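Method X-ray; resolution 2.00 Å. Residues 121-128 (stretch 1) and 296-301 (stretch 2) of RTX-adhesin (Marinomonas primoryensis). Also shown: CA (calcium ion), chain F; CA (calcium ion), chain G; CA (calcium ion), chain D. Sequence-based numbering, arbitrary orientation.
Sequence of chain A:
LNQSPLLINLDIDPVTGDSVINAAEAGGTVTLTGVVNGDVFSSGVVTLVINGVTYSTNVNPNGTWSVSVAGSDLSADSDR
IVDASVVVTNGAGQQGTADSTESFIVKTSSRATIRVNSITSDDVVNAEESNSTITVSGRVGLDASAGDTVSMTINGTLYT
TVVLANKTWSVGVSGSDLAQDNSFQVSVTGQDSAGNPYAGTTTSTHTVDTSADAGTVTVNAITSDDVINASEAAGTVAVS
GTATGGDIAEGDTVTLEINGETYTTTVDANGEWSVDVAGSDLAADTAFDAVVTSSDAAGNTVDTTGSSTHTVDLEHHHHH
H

Stretch 1, residues 121-128: SDDVVNAE
Stretch 2, residues 296-301: DAAGNT

Residues 121-128 and 296-301 lie at least 172 positions apart in sequence wherever they touch, and their contact is small: 232 Å² is buried, both sides summed. A298, N126 and N300 supply most of it, at 61, 57 and 46 Å². The register is fixed by N126 and A298, whose CA atoms are 6.0 Å apart. From V124 to N126 and from A298 to N300 the two chains run nearly parallel, in the same direction.

The first stretch runs from a loop into a strand at V124 (phi/psi -124/130) and V125 (-91/108). N126 follows at -89/-178, and A127 (-56/-52) and E128 (-64/-37) then turn the chain. D123 sits at 67/22. The second stretch makes a type I beta turn from D296 to G299, with A297 at -64/-30, A298 at -67/-16, and G299 N donating to D296 O at 3.0 Å. G299 adopts 98/4, where a CB would be jammed against the preceding carbonyl oxygen and would also lie 3.5 Å from N126 ND2.

A298 contributes both its methyl and its carbonyl to the contact. A298 CB packs 3.9 Å from V124 CG1, an apolar contact with V124 in the t rotamer, and 4.2 Å from N126 CB. N126, with chi1 72° (p) and chi2 15°, points its CA-to-CB bond toward the turn and donates from ND2 to A298 O at 3.1 Å and 160°. A298 O also accepts from water 1 at 2.5 Å; that water donates to D122 OD2 at 2.6 Å and binds the chain F calcium at 2.5 Å. D122 OD1 and V124 O coordinate this ion at 2.4 and 2.2 Å, so the water links the metal site to the turn. D122 (chi1 57°, p) also accepts at OD1 from V124 N at 2.9 Å.

N300 starts sideways from its CA, but its m rotamer (chi1 -59°, chi2 -55°) brings the amide end nearer the first stretch. N300 OD1 accepts from A127 N at 3.0 Å and 168°, and from water 2 at 2.8 Å, while N126 CB lies 3.3 Å from that oxygen. N300 ND2 donates to D296 OD2 at 3.2 Å and 166°, and bonds elsewhere in the structure as well. D296 (p, chi1 67°) also accepts at OD1 from N300 N at 3.0 Å, and its OD2 binds the chain D calcium at 2.2 Å.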

# COMPACT_ATOMS: atom_id res chain seq x y z
N SER A 121 3.88 8.81 11.81
CA SER A 121 5.33 8.82 11.88
C SER A 121 5.99 7.57 12.47
O SER A 121 7.04 7.16 12.01
CB SER A 121 5.78 10.01 12.73
OG SER A 121 6.61 10.86 11.98
N ASP A 122 5.36 6.97 13.48
CA ASP A 122 5.98 5.87 14.21
C ASP A 122 5.24 4.56 13.99
O ASP A 122 5.54 3.60 14.68
CB ASP A 122 6.01 6.14 15.73
CG ASP A 122 4.62 6.39 16.31
OD1 ASP A 122 3.64 6.40 15.54
OD2 ASP A 122 4.51 6.58 17.54
N ASP A 123 4.26 4.56 13.08
CA ASP A 123 3.50 3.35 12.77
C ASP A 123 2.67 2.93 13.99
O ASP A 123 2.29 1.76 14.13
CB ASP A 123 4.43 2.22 12.31
CG ASP A 123 3.76 1.29 11.31
OD1 ASP A 123 2.87 1.71 10.53
OD2 ASP A 123 4.11 0.09 11.37
N VAL A 124 2.41 3.89 14.87
CA VAL A 124 1.51 3.70 16.01
C VAL A 124 0.38 4.75 16.00
O VAL A 124 0.62 5.97 15.91
CB VAL A 124 2.29 3.77 17.34
CG1 VAL A 124 1.35 3.61 18.53
CG2 VAL A 124 3.36 2.69 17.36
N VAL A 125 -0.86 4.29 16.13
CA VAL A 125 -1.98 5.22 16.22
C VAL A 125 -2.24 5.56 17.68
O VAL A 125 -2.73 4.71 18.44
CB VAL A 125 -3.26 4.66 15.60
CG1 VAL A 125 -4.41 5.64 15.81
CG2 VAL A 125 -3.05 4.43 14.09
N ASN A 126 -1.91 6.78 18.09
CA ASN A 126 -2.18 7.17 19.48
C ASN A 126 -3.57 7.77 19.67
O ASN A 126 -4.34 7.87 18.71
CB ASN A 126 -1.09 8.14 20.01
CG ASN A 126 -1.17 9.54 19.41
OD1 ASN A 126 -2.18 9.93 18.80
ND2 ASN A 126 -0.12 10.32 19.61
N ALA A 127 -3.87 8.18 20.91
CA ALA A 127 -5.20 8.69 21.25
C ALA A 127 -5.65 9.86 20.37
O ALA A 127 -6.74 9.84 19.81
CB ALA A 127 -5.24 9.11 22.75
N GLU A 128 -4.80 10.86 20.26
CA GLU A 128 -5.09 12.03 19.45
C GLU A 128 -5.22 11.72 17.96
O GLU A 128 -6.08 12.28 17.28
CB GLU A 128 -4.01 13.08 19.71
CG GLU A 128 -3.80 14.13 18.63
CD GLU A 128 -2.91 15.27 19.11
OE1 GLU A 128 -2.17 15.10 20.12
OE2 GLU A 128 -2.89 16.32 18.43
N ASP A 296 3.96 8.20 27.29
CA ASP A 296 4.58 6.99 26.73
C ASP A 296 5.24 7.29 25.37
O ASP A 296 5.19 8.42 24.88
CB ASP A 296 3.55 5.84 26.66
CG ASP A 296 2.41 6.07 25.65
OD1 ASP A 296 2.47 7.05 24.87
OD2 ASP A 296 1.45 5.25 25.63
N ALA A 297 5.89 6.29 24.78
CA ALA A 297 6.62 6.51 23.53
C ALA A 297 5.69 6.89 22.39
O ALA A 297 6.09 7.62 21.49
CB ALA A 297 7.45 5.26 23.13
N ALA A 298 4.45 6.40 22.42
CA ALA A 298 3.45 6.80 21.42
C ALA A 298 3.04 8.26 21.50
O ALA A 298 2.44 8.77 20.56
CB ALA A 298 2.21 5.94 21.53
N GLY A 299 3.35 8.92 22.61
CA GLY A 299 3.02 10.33 22.75
C GLY A 299 1.75 10.63 23.53
O GLY A 299 1.35 11.79 23.63
N ASN A 300 1.12 9.60 24.08
CA ASN A 300 -0.03 9.82 24.93
C ASN A 300 0.44 10.44 26.23
O ASN A 300 1.58 10.25 26.61
CB ASN A 300 -0.75 8.51 25.23
CG ASN A 300 -1.22 7.82 23.98
OD1 ASN A 300 -1.94 8.41 23.18
ND2 ASN A 300 -0.82 6.57 23.81
N THR A 301 -0.43 11.16 26.92
CA THR A 301 -0.05 11.75 28.21
C THR A 301 -0.98 11.29 29.30
O THR A 301 -2.10 10.86 29.03
CB THR A 301 -0.08 13.28 28.16
OG1 THR A 301 -1.39 13.70 27.77
CG2 THR A 301 0.92 13.77 27.10
CA CA F . 1.71 7.84 15.77
CA CA G . 3.28 -0.34 9.15
CA CA D . 0.60 3.28 26.08
O HOH W 1 2.37 7.81 18.21
O HOH W 2 -2.26 11.06 22.36
O HOH W 3 -0.92 12.71 21.88
O HOH W 4 -0.40 1.47 26.57
O HOH W 5 1.38 3.44 28.48
O HOH W 6 2.73 2.31 25.97
O HOH W 7 2.87 9.37 15.32
O HOH W 8 5.22 0.55 8.23